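PDB 3B48: phosphoenolpyruvate--glycerone phosphotransferase from Enterococcus faecalis, which probably belongs to the PTS-linked dihydroxyacetone kinase system, where, as the DhaM subunit, it would pass phosphoryl groups from phosphoenolpyruvate toward dihydroxyacetone. Local coordinates for the interface of chains A and B. Numbering follows the deposited sequence. Chains: chain A/B, Uncharacterized protein.

Contact 1: the interface of chains A and B. Residues chain A 17, 20-21, 24, 103; chain B 14, 16-17.
B:Ile17 lies over the backbone of A:Gly20 and A:Ile21, close to the two-fold axis of this dimer of EIIA-man-type domains, the family of the mannose-class PTS IIA proteins. Two equivalent helices meet here, 15-26 of chain A and 15-27 of chain B, and isoleucine laid on glycine shows how a bare stretch of helix can receive a branched side chain. The long branch of B:Ile17 does the touching. Its CG1 stands opposite the carbonyl carbon of its own residue (chi1 -66°), and the straight chain (chi2 176°) carries CD1 on to A:Ile21. CG1 comes 3.7 Å from A:Gly20 C, over the peptide that leads into A:Ile21. Beyond it, CD1 approaches A:Ile21 CG1 at 3.8 Å, the two side chains crossing at about a right angle. A:Met24, a selenomethionine, also crosses B:Ile17 at roughly a right angle: its selenium SE lies 3.9 Å from B:Ile17 CD1, with the methyl at a similar distance because the chain bends at its third torsion. Beside it, at the margin of the patch, selenomethionine B:Met16 brings its SE to 3.6 Å from A:Gly20 N, and its CB packs against the glycine CA. B:Ser14 approaches A:Gly20 CA with OG at 3.7 Å. That hydroxyl accepts the backbone N-H of B:Ile17 at 3.0 Å (N to OG), an N-cap that anchors the turn from which the isoleucine projects.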
ATOM      1  N   ILE A  17      -7.157   2.374   4.968  1.00 26.80           N
ATOM      2  CA  ILE A  17      -6.248   2.268   3.823  1.00 24.72           C
ATOM      3  C   ILE A  17      -6.944   2.598   2.496  1.00 24.76           C
ATOM      4  O   ILE A  17      -6.481   3.492   1.775  1.00 24.46           O
ATOM      5  CB  ILE A  17      -5.529   0.899   3.797  1.00 24.05           C
ATOM      6  CG1 ILE A  17      -4.575   0.792   4.989  1.00 22.96           C
ATOM      7  CG2 ILE A  17      -4.744   0.693   2.490  1.00 22.95           C
ATOM      8  CD1 ILE A  17      -3.932  -0.616   5.143  1.00 23.48           C
ATOM      9  N   GLY A  20      -8.141   6.210   2.593  1.00 23.33           N
ATOM     10  CA  GLY A  20      -6.901   6.949   2.470  1.00 23.94           C
ATOM     11  C   GLY A  20      -6.310   7.029   1.066  1.00 24.97           C
ATOM     12  O   GLY A  20      -5.891   8.113   0.625  1.00 24.38           O
ATOM     13  N   ILE A  21      -6.266   5.889   0.369  1.00 25.65           N
ATOM     14  CA  ILE A  21      -5.792   5.822  -1.028  1.00 26.50           C
ATOM     15  C   ILE A  21      -6.721   6.595  -1.987  1.00 27.64           C
ATOM     16  O   ILE A  21      -6.251   7.366  -2.818  1.00 27.13           O
ATOM     17  CB  ILE A  21      -5.717   4.384  -1.544  1.00 26.57           C
ATOM     18  CG1 ILE A  21      -4.611   3.588  -0.850  1.00 24.62           C
ATOM     19  CG2 ILE A  21      -5.532   4.347  -3.097  1.00 25.94           C
ATOM     20  CD1 ILE A  21      -4.865   2.087  -0.986  1.00 21.85           C
HETATM   21  N   MSE A  24      -6.341  10.268  -1.411  1.00 36.06           N
HETATM   22  CA  MSE A  24      -5.066  10.755  -1.885  1.00 37.53           C
HETATM   23  C   MSE A  24      -5.033  10.879  -3.409  1.00 37.91           C
HETATM   24  O   MSE A  24      -4.535  11.866  -3.927  1.00 37.90           O
HETATM   25  CB  MSE A  24      -3.952   9.854  -1.396  1.00 37.48           C
HETATM   26  CG  MSE A  24      -2.623  10.555  -1.158  1.00 37.79           C
HETATM   27 SE   MSE A  24      -1.267   9.176  -0.798  1.00 38.96          SE
HETATM   28  CE  MSE A  24      -1.620   7.931  -2.294  1.00 37.33           C
ATOM     29  N   VAL A 103      -1.245   0.415  -3.123  1.00 25.87           N
ATOM     30  CA  VAL A 103      -1.244   1.873  -3.072  1.00 24.07           C
ATOM     31  C   VAL A 103      -0.634   2.471  -4.338  1.00 24.50           C
ATOM     32  O   VAL A 103      -1.299   3.193  -5.058  1.00 23.90           O
ATOM     33  CB  VAL A 103      -0.521   2.422  -1.837  1.00 24.19           C
ATOM     34  CG1 VAL A 103      -0.431   3.971  -1.946  1.00 24.64           C
ATOM     35  CG2 VAL A 103      -1.197   1.938  -0.504  1.00 19.27           C
TER
ATOM     36  N   SER B  14      -0.593  10.433   3.119  1.00 26.93           N
ATOM     37  CA  SER B  14      -1.841  10.184   3.845  1.00 27.20           C
ATOM     38  C   SER B  14      -1.527   9.570   5.190  1.00 28.04           C
ATOM     39  O   SER B  14      -0.899   8.511   5.260  1.00 27.87           O
ATOM     40  CB  SER B  14      -2.748   9.248   3.009  1.00 27.54           C
ATOM     41  OG  SER B  14      -3.876   8.734   3.702  1.00 24.13           O
HETATM   42  N   MSE B  16      -4.055   8.750   6.995  1.00 30.63           N
HETATM   43  CA  MSE B  16      -5.025   7.654   6.958  1.00 33.90           C
HETATM   44  C   MSE B  16      -4.412   6.312   6.527  1.00 30.56           C
HETATM   45  O   MSE B  16      -4.683   5.261   7.145  1.00 29.63           O
HETATM   46  CB  MSE B  16      -6.192   7.981   6.046  1.00 33.32           C
HETATM   47  CG  MSE B  16      -7.384   8.519   6.731  1.00 37.66           C
HETATM   48 SE   MSE B  16      -8.886   8.274   5.497  1.00 46.07          SE
HETATM   49  CE  MSE B  16      -9.915   6.956   6.558  1.00 44.79           C
ATOM     50  N   ILE B  17      -3.605   6.354   5.468  1.00 28.50           N
ATOM     51  CA  ILE B  17      -2.932   5.141   4.957  1.00 26.55           C
ATOM     52  C   ILE B  17      -1.998   4.539   6.027  1.00 26.04           C
ATOM     53  O   ILE B  17      -2.163   3.372   6.402  1.00 26.64           O
ATOM     54  CB  ILE B  17      -2.170   5.377   3.600  1.00 25.78           C
ATOM     55  CG1 ILE B  17      -3.160   5.685   2.476  1.00 26.06           C
ATOM     56  CG2 ILE B  17      -1.299   4.179   3.266  1.00 24.32           C
ATOM     57  CD1 ILE B  17      -2.532   6.041   1.117  1.00 25.60           C
TER

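Contact 2: the interface of chains A and B. Residues chain A 12-13, 17, 47, 72-73; chain B 24, 28, 107.
A:Leu73 meets B:Phe107 in an apolar contact where the loops carrying A:His13 and A:Asp72-A:Leu73 pack on the partner's helices 15-27 and 102-113; the homodimer thus sets the probable active-site histidine beside its interface. Both leucine methyls lie on one face of the ring. CD1 covers it in a CH-pi contact, 3.7 Å from the B:Phe107 centroid, while CD2 sits nearer the ring's CG and CD2. The same CD1 also receives two selenomethionines of chain B: B:Met24 brings its methyl CE to 3.7 Å from it, and B:Met28 its selenium SE to 3.8 Å. CE of B:Met24 additionally touches CD1 of A:Ile17, the two side chains crossing at about a right angle.

Selenium against polar groups forms a second class. B:Met24 runs out extended (chi1 -173°, chi2 -176°), which places SE 3.4 Å from the hydroxyl OG of A:Ser12, near the carboxylate of A:Asp72; the bend at chi3 then turns CE toward A:Leu73 and A:Ile17. A:His13, the phosphorylatable histidine of this family, meets SE with its CB rather than its ring.

Hydrogen bonds within chain A form the third. A:Ser12 OG ties two loops together by donating to the syn lone pair of A:Asp72 OD2 at 2.6 Å. Local to the second loop, OD1 takes the backbone N-H of A:Leu73 on its anti side, 2.7 Å from A:Leu73 N and 31° out of the carboxylate plane.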
ATOM      1  N   SER A  12      -9.086  -4.201   0.805  1.00 25.66           N
ATOM      2  CA  SER A  12      -8.243  -4.516   1.962  1.00 26.05           C
ATOM      3  C   SER A  12      -9.104  -4.951   3.174  1.00 26.69           C
ATOM      4  O   SER A  12     -10.328  -4.778   3.161  1.00 26.76           O
ATOM      5  CB  SER A  12      -7.437  -3.269   2.325  1.00 26.80           C
ATOM      6  OG  SER A  12      -6.597  -3.495   3.433  1.00 25.28           O
ATOM      7  N   HIS A  13      -8.479  -5.531   4.203  1.00 27.06           N
ATOM      8  CA  HIS A  13      -9.126  -5.666   5.511  1.00 27.56           C
ATOM      9  C   HIS A  13      -9.483  -4.283   6.011  1.00 27.35           C
ATOM     10  O   HIS A  13     -10.405  -4.108   6.800  1.00 28.10           O
ATOM     11  CB  HIS A  13      -8.191  -6.309   6.526  1.00 28.32           C
ATOM     12  CG  HIS A  13      -8.387  -7.781   6.691  1.00 30.86           C
ATOM     13  ND1 HIS A  13      -8.167  -8.679   5.675  1.00 34.96           N
ATOM     14  CD2 HIS A  13      -8.765  -8.516   7.759  1.00 36.14           C
ATOM     15  CE1 HIS A  13      -8.410  -9.902   6.104  1.00 34.17           C
ATOM     16  NE2 HIS A  13      -8.782  -9.833   7.364  1.00 36.03           N
ATOM     17  N   ILE A  17      -7.157   2.374   4.968  1.00 26.80           N
ATOM     18  CA  ILE A  17      -6.248   2.268   3.823  1.00 24.72           C
ATOM     19  C   ILE A  17      -6.944   2.598   2.496  1.00 24.76           C
ATOM     20  O   ILE A  17      -6.481   3.492   1.775  1.00 24.46           O
ATOM     21  CB  ILE A  17      -5.529   0.899   3.797  1.00 24.05           C
ATOM     22  CG1 ILE A  17      -4.575   0.792   4.989  1.00 22.96           C
ATOM     23  CG2 ILE A  17      -4.744   0.693   2.490  1.00 22.95           C
ATOM     24  CD1 ILE A  17      -3.932  -0.616   5.143  1.00 23.48           C
ATOM     25  N   LEU A  47     -12.243  -4.699  10.558  1.00 32.86           N
ATOM     26  CA  LEU A  47     -11.132  -5.301   9.840  1.00 32.74           C
ATOM     27  C   LEU A  47     -11.440  -6.684   9.307  1.00 32.41           C
ATOM     28  O   LEU A  47     -11.476  -7.665  10.060  1.00 32.65           O
ATOM     29  CB  LEU A  47      -9.875  -5.317  10.725  1.00 32.74           C
ATOM     30  CG  LEU A  47      -9.127  -3.970  10.807  1.00 32.49           C
ATOM     31  CD1 LEU A  47      -8.141  -3.995  11.944  1.00 33.29           C
ATOM     32  CD2 LEU A  47      -8.423  -3.649   9.501  1.00 32.65           C
ATOM     33  N   ASP A  72      -4.404  -5.921  -1.262  1.00 25.60           N
ATOM     34  CA  ASP A  72      -3.106  -5.967  -0.590  1.00 26.03           C
ATOM     35  C   ASP A  72      -2.663  -7.364  -0.178  1.00 26.12           C
ATOM     36  O   ASP A  72      -1.771  -7.923  -0.798  1.00 26.87           O
ATOM     37  CB  ASP A  72      -2.972  -4.968   0.584  1.00 25.45           C
ATOM     38  CG  ASP A  72      -4.189  -4.948   1.505  1.00 26.01           C
ATOM     39  OD1 ASP A  72      -4.988  -5.914   1.487  1.00 27.31           O
ATOM     40  OD2 ASP A  72      -4.339  -3.958   2.256  1.00 25.30           O
ATOM     41  N   LEU A  73      -3.289  -7.916   0.851  1.00 26.43           N
ATOM     42  CA  LEU A  73      -2.807  -9.142   1.457  1.00 27.43           C
ATOM     43  C   LEU A  73      -3.664 -10.344   1.067  1.00 27.69           C
ATOM     44  O   LEU A  73      -4.572 -10.206   0.234  1.00 28.44           O
ATOM     45  CB  LEU A  73      -2.644  -8.959   2.973  1.00 27.42           C
ATOM     46  CG  LEU A  73      -1.838  -7.715   3.417  1.00 28.16           C
ATOM     47  CD1 LEU A  73      -1.823  -7.674   4.927  1.00 26.85           C
ATOM     48  CD2 LEU A  73      -0.390  -7.632   2.853  1.00 28.95           C
TER
HETATM   49  N   MSE B  24      -3.875  -2.375  10.918  1.00 30.44           N
HETATM   50  CA  MSE B  24      -4.142  -3.649  10.224  1.00 31.08           C
HETATM   51  C   MSE B  24      -3.123  -4.712  10.577  1.00 29.79           C
HETATM   52  O   MSE B  24      -3.469  -5.811  10.968  1.00 29.54           O
HETATM   53  CB  MSE B  24      -4.191  -3.457   8.714  1.00 30.43           C
HETATM   54  CG  MSE B  24      -4.639  -4.698   7.968  1.00 32.10           C
HETATM   55 SE   MSE B  24      -4.589  -4.464   6.029  1.00 36.61          SE
HETATM   56  CE  MSE B  24      -2.651  -4.211   5.820  1.00 34.04           C
HETATM   57  N   MSE B  28      -3.743  -7.976  13.036  1.00 33.15           N
HETATM   58  CA  MSE B  28      -3.456  -9.285  12.477  1.00 34.44           C
HETATM   59  C   MSE B  28      -2.445 -10.050  13.336  1.00 33.01           C
HETATM   60  O   MSE B  28      -2.172 -11.224  13.064  1.00 32.28           O
HETATM   61  CB  MSE B  28      -2.957  -9.172  11.035  1.00 33.67           C
HETATM   62  CG  MSE B  28      -4.056  -8.870  10.044  1.00 35.96           C
HETATM   63 SE   MSE B  28      -3.381  -8.587   8.241  1.00 41.04          SE
HETATM   64  CE  MSE B  28      -3.184 -10.506   7.814  1.00 42.15           C
ATOM     65  N   PHE B 107       4.210  -5.324   5.623  1.00 24.95           N
ATOM     66  CA  PHE B 107       3.569  -6.490   6.202  1.00 25.42           C
ATOM     67  C   PHE B 107       4.537  -7.653   6.116  1.00 25.99           C
ATOM     68  O   PHE B 107       4.690  -8.396   7.087  1.00 25.53           O
ATOM     69  CB  PHE B 107       2.212  -6.827   5.523  1.00 25.21           C
ATOM     70  CG  PHE B 107       1.657  -8.187   5.914  1.00 26.33           C
ATOM     71  CD1 PHE B 107       0.908  -8.350   7.092  1.00 23.77           C
ATOM     72  CD2 PHE B 107       1.926  -9.312   5.139  1.00 25.91           C
ATOM     73  CE1 PHE B 107       0.442  -9.609   7.470  1.00 22.48           C
ATOM     74  CE2 PHE B 107       1.416 -10.575   5.505  1.00 27.24           C
ATOM     75  CZ  PHE B 107       0.678 -10.706   6.676  1.00 24.70           C
TER

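Contact 3: the interface of chains A and B. Residues chain A 24, 103-104, 107; chain B 72-73.
B:Asp72 and B:Leu73 run as loop against A:Glu104 and A:Phe107, the backbone extended at B:Leu73 (phi -152°, psi 157°), with the side chain directed at helix 102-113. In this EIIA-man-type dimer the loop follows strand 66-71 and precedes helix 74-86. B:Leu73 lays methyl CD1 over the face of the A:Phe107 ring, toward its attached end, 3.5 Å from A:Phe107 CG; CD2 spreads along the ring to 3.6 Å from A:Phe107 CD2. The phenyl group has its CG opposite the backbone N (chi1 -175°), which lays the ring against B:Leu73. From another direction the methyl CE of selenomethionine A:Met24 closes on B:Leu73 CD1 at 3.8 Å. B:Asp72 packs on A:Val103 CG1 with its CB, 3.7 Å away, and with its carboxylate oxygen OD2. The bent chain of A:Glu104 passes across the B:Asp72 backbone, CG 3.4 Å from the carbonyl O. Its carboxylate stays separate from that of B:Asp72, with A:Glu104 OE2 6.3 Å from B:Asp72 OD1. Within the loop, B:Leu73 N donates to B:Asp72 OD1 at 2.6 Å, on the anti side and tilted out of the carboxylate plane, a bond that probably helps fix the turn.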
HETATM    1  N   MSE A  24      -6.341  10.268  -1.411  1.00 36.06           N
HETATM    2  CA  MSE A  24      -5.066  10.755  -1.885  1.00 37.53           C
HETATM    3  C   MSE A  24      -5.033  10.879  -3.409  1.00 37.91           C
HETATM    4  O   MSE A  24      -4.535  11.866  -3.927  1.00 37.90           O
HETATM    5  CB  MSE A  24      -3.952   9.854  -1.396  1.00 37.48           C
HETATM    6  CG  MSE A  24      -2.623  10.555  -1.158  1.00 37.79           C
HETATM    7 SE   MSE A  24      -1.267   9.176  -0.798  1.00 38.96          SE
HETATM    8  CE  MSE A  24      -1.620   7.931  -2.294  1.00 37.33           C
ATOM      9  N   VAL A 103      -1.245   0.415  -3.123  1.00 25.87           N
ATOM     10  CA  VAL A 103      -1.244   1.873  -3.072  1.00 24.07           C
ATOM     11  C   VAL A 103      -0.634   2.471  -4.338  1.00 24.50           C
ATOM     12  O   VAL A 103      -1.299   3.193  -5.058  1.00 23.90           O
ATOM     13  CB  VAL A 103      -0.521   2.422  -1.837  1.00 24.19           C
ATOM     14  CG1 VAL A 103      -0.431   3.971  -1.946  1.00 24.64           C
ATOM     15  CG2 VAL A 103      -1.197   1.938  -0.504  1.00 19.27           C
ATOM     16  N   GLU A 104       0.632   2.143  -4.592  1.00 24.96           N
ATOM     17  CA  GLU A 104       1.376   2.592  -5.770  1.00 24.76           C
ATOM     18  C   GLU A 104       0.767   2.078  -7.077  1.00 25.40           C
ATOM     19  O   GLU A 104       0.774   2.766  -8.108  1.00 25.06           O
ATOM     20  CB  GLU A 104       2.846   2.164  -5.648  1.00 24.96           C
ATOM     21  CG  GLU A 104       3.555   2.658  -4.342  1.00 24.48           C
ATOM     22  CD  GLU A 104       3.642   1.594  -3.226  1.00 24.58           C
ATOM     23  OE1 GLU A 104       2.735   0.733  -3.097  1.00 25.08           O
ATOM     24  OE2 GLU A 104       4.644   1.614  -2.478  1.00 20.93           O
ATOM     25  N   PHE A 107      -2.413   4.218  -7.822  1.00 28.16           N
ATOM     26  CA  PHE A 107      -2.038   5.571  -8.199  1.00 28.77           C
ATOM     27  C   PHE A 107      -1.526   5.575  -9.629  1.00 29.04           C
ATOM     28  O   PHE A 107      -1.937   6.408 -10.426  1.00 28.87           O
ATOM     29  CB  PHE A 107      -0.978   6.139  -7.244  1.00 29.18           C
ATOM     30  CG  PHE A 107      -0.627   7.598  -7.504  1.00 30.18           C
ATOM     31  CD1 PHE A 107      -1.431   8.625  -7.014  1.00 33.21           C
ATOM     32  CD2 PHE A 107       0.517   7.941  -8.240  1.00 32.45           C
ATOM     33  CE1 PHE A 107      -1.108   9.998  -7.260  1.00 32.20           C
ATOM     34  CE2 PHE A 107       0.853   9.295  -8.493  1.00 32.95           C
ATOM     35  CZ  PHE A 107       0.028  10.328  -7.994  1.00 31.48           C
TER
ATOM     36  N   ASP B  72       5.234   5.299  -0.085  1.00 27.75           N
ATOM     37  CA  ASP B  72       4.494   4.971  -1.295  1.00 27.97           C
ATOM     38  C   ASP B  72       5.002   5.779  -2.489  1.00 28.58           C
ATOM     39  O   ASP B  72       5.564   5.225  -3.426  1.00 28.39           O
ATOM     40  CB  ASP B  72       2.991   5.105  -1.109  1.00 28.02           C
ATOM     41  CG  ASP B  72       2.560   6.417  -0.390  1.00 29.99           C
ATOM     42  OD1 ASP B  72       3.333   7.416  -0.310  1.00 27.23           O
ATOM     43  OD2 ASP B  72       1.390   6.429   0.075  1.00 31.56           O
ATOM     44  N   LEU B  73       4.821   7.091  -2.442  1.00 29.07           N
ATOM     45  CA  LEU B  73       4.897   7.890  -3.636  1.00 30.04           C
ATOM     46  C   LEU B  73       5.341   9.308  -3.352  1.00 30.70           C
ATOM     47  O   LEU B  73       5.129   9.851  -2.249  1.00 32.02           O
ATOM     48  CB  LEU B  73       3.499   7.982  -4.280  1.00 30.63           C
ATOM     49  CG  LEU B  73       2.680   6.755  -4.739  1.00 30.34           C
ATOM     50  CD1 LEU B  73       1.238   7.087  -4.597  1.00 28.71           C
ATOM     51  CD2 LEU B  73       3.015   6.326  -6.183  1.00 33.67           C
TER

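Contact 4: the interface of chains A and B. Residues chain A 77, 80-81, 97, 99; chain B 134.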
ATOM      1  N   VAL A  77      -7.002 -10.600  -1.530  1.00 25.07           N
ATOM      2  CA  VAL A  77      -6.722 -11.319  -2.769  1.00 25.16           C
ATOM      3  C   VAL A  77      -7.686 -12.508  -3.011  1.00 25.97           C
ATOM      4  O   VAL A  77      -8.255 -12.661  -4.100  1.00 27.12           O
ATOM      5  CB  VAL A  77      -5.212 -11.786  -2.802  1.00 24.95           C
ATOM      6  CG1 VAL A  77      -4.961 -12.805  -3.883  1.00 25.73           C
ATOM      7  CG2 VAL A  77      -4.265 -10.584  -3.004  1.00 24.76           C
ATOM      8  N   SER A  80     -11.239 -11.073  -3.752  1.00 28.48           N
ATOM      9  CA  SER A  80     -11.295 -10.502  -5.100  1.00 28.58           C
ATOM     10  C   SER A  80     -11.395 -11.572  -6.160  1.00 27.90           C
ATOM     11  O   SER A  80     -11.943 -11.330  -7.238  1.00 28.06           O
ATOM     12  CB  SER A  80     -10.006  -9.709  -5.392  1.00 28.48           C
ATOM     13  OG  SER A  80      -9.678  -8.864  -4.307  1.00 31.08           O
ATOM     14  N   GLU A  81     -10.776 -12.715  -5.873  1.00 27.44           N
ATOM     15  CA  GLU A  81     -10.780 -13.858  -6.776  1.00 27.21           C
ATOM     16  C   GLU A  81     -12.166 -14.541  -6.719  1.00 26.06           C
ATOM     17  O   GLU A  81     -12.774 -14.803  -7.751  1.00 25.89           O
ATOM     18  CB  GLU A  81      -9.628 -14.832  -6.437  1.00 27.41           C
ATOM     19  CG  GLU A  81      -8.236 -14.311  -6.767  1.00 26.27           C
ATOM     20  CD  GLU A  81      -7.100 -15.239  -6.278  1.00 27.85           C
ATOM     21  OE1 GLU A  81      -7.225 -15.859  -5.201  1.00 30.73           O
ATOM     22  OE2 GLU A  81      -6.062 -15.343  -6.966  1.00 27.37           O
ATOM     23  N   LEU A  97      -8.087  -8.323 -12.383  1.00 28.53           N
ATOM     24  CA  LEU A  97      -7.254  -8.476 -11.192  1.00 27.26           C
ATOM     25  C   LEU A  97      -5.865  -7.956 -11.541  1.00 26.83           C
ATOM     26  O   LEU A  97      -5.175  -8.521 -12.371  1.00 25.83           O
ATOM     27  CB  LEU A  97      -7.197  -9.950 -10.788  1.00 26.61           C
ATOM     28  CG  LEU A  97      -8.515 -10.607 -10.351  1.00 26.64           C
ATOM     29  CD1 LEU A  97      -8.422 -12.168 -10.248  1.00 26.31           C
ATOM     30  CD2 LEU A  97      -8.965 -10.024  -9.045  1.00 23.94           C
ATOM     31  N   ASP A  99      -2.068  -7.212 -11.055  1.00 24.41           N
ATOM     32  CA  ASP A  99      -0.936  -7.768 -10.309  1.00 24.75           C
ATOM     33  C   ASP A  99      -0.025  -6.616  -9.936  1.00 24.15           C
ATOM     34  O   ASP A  99       0.977  -6.408 -10.574  1.00 24.35           O
ATOM     35  CB  ASP A  99      -0.195  -8.829 -11.125  1.00 23.82           C
ATOM     36  CG  ASP A  99       0.405  -9.930 -10.245  1.00 25.63           C
ATOM     37  OD1 ASP A  99      -0.182 -10.203  -9.153  1.00 20.14           O
ATOM     38  OD2 ASP A  99       1.469 -10.503 -10.659  1.00 23.80           O
TER
ATOM     39  N   TRP B 134      -1.463 -12.589 -10.186  1.00 24.96           N
ATOM     40  CA  TRP B 134      -2.563 -12.036 -11.003  1.00 23.64           C
ATOM     41  C   TRP B 134      -2.182 -11.657 -12.446  1.00 24.24           C
ATOM     42  O   TRP B 134      -1.068 -11.926 -12.885  1.00 24.40           O
ATOM     43  CB  TRP B 134      -3.223 -10.850 -10.284  1.00 21.31           C
ATOM     44  CG  TRP B 134      -4.140 -11.266  -9.179  1.00 20.29           C
ATOM     45  CD1 TRP B 134      -4.490 -12.553  -8.831  1.00 18.99           C
ATOM     46  CD2 TRP B 134      -4.862 -10.405  -8.292  1.00 17.44           C
ATOM     47  NE1 TRP B 134      -5.353 -12.537  -7.761  1.00 17.05           N
ATOM     48  CE2 TRP B 134      -5.611 -11.235  -7.417  1.00 17.96           C
ATOM     49  CE3 TRP B 134      -4.949  -9.011  -8.146  1.00 15.00           C
ATOM     50  CZ2 TRP B 134      -6.471 -10.708  -6.415  1.00 18.69           C
ATOM     51  CZ3 TRP B 134      -5.787  -8.490  -7.126  1.00 17.86           C
ATOM     52  CH2 TRP B 134      -6.533  -9.340  -6.284  1.00 17.36           C
TER
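B:Trp134 carries its indole opposite its own carbonyl carbon (chi1 -77°), and a second torsion of -4° holds the CA-CB bond close to the indole plane, leaving one face for A:Leu97 and NE1 for A:Glu81. A:Glu81, on helix 74-86, extends straight beyond CG and puts its carboxylate at the indole N-H. B:Trp134 NE1 donates to A:Glu81 OE2 at 3.0 Å in a fairly straight bond, 157° at the hydrogen. The acceptor lies almost in the ring plane, whereas the N-H arrives from above the plane of the carboxylate. A:Leu97, from strand 95-97, lies over one face of the indole and crosses it at about a right angle: CB stands 3.4 Å from B:Trp134 CD2 above the five-membered ring, and CD2 of the leucine rests over the six-membered ring. At the far rim A:Ser80 CB is 3.6 Å from B:Trp134 CH2. Carbonyl O of A:Val77 touches the ring edge in its plane, while CG1 of the valine packs near B:Trp134 CZ2 at 3.6 Å. Where the chain enters the site, A:Asp99 OD1 accepts a weak hydrogen bond from B:Trp134 N at 2.9 Å. The whole site docks the C-terminal tail of one subunit onto its neighbour, an exchanged arm that should help hold the homodimer together.

Contacts 1 and 3 lie nearest each other, their C-alpha centres about 8 Å apart, and share A:Met24 and A:Val103. Contact 2 joins contact 1 through A:Ile17, with centres about 12 Å apart; contact 3, about 16 Å away, repeats part of contact 2, the loop at 72-73 against residues 24 and 107, with chains exchanged. These three appear to form one surface around the two-fold axis, the probable active-site loop close by. Contact 4, about 15, 18 and 20 Å from contacts 2, 3 and 1, shares no residue with them and uses the C-terminal tail, but its helix 74-86 starts right after A:Leu73 of contact 2.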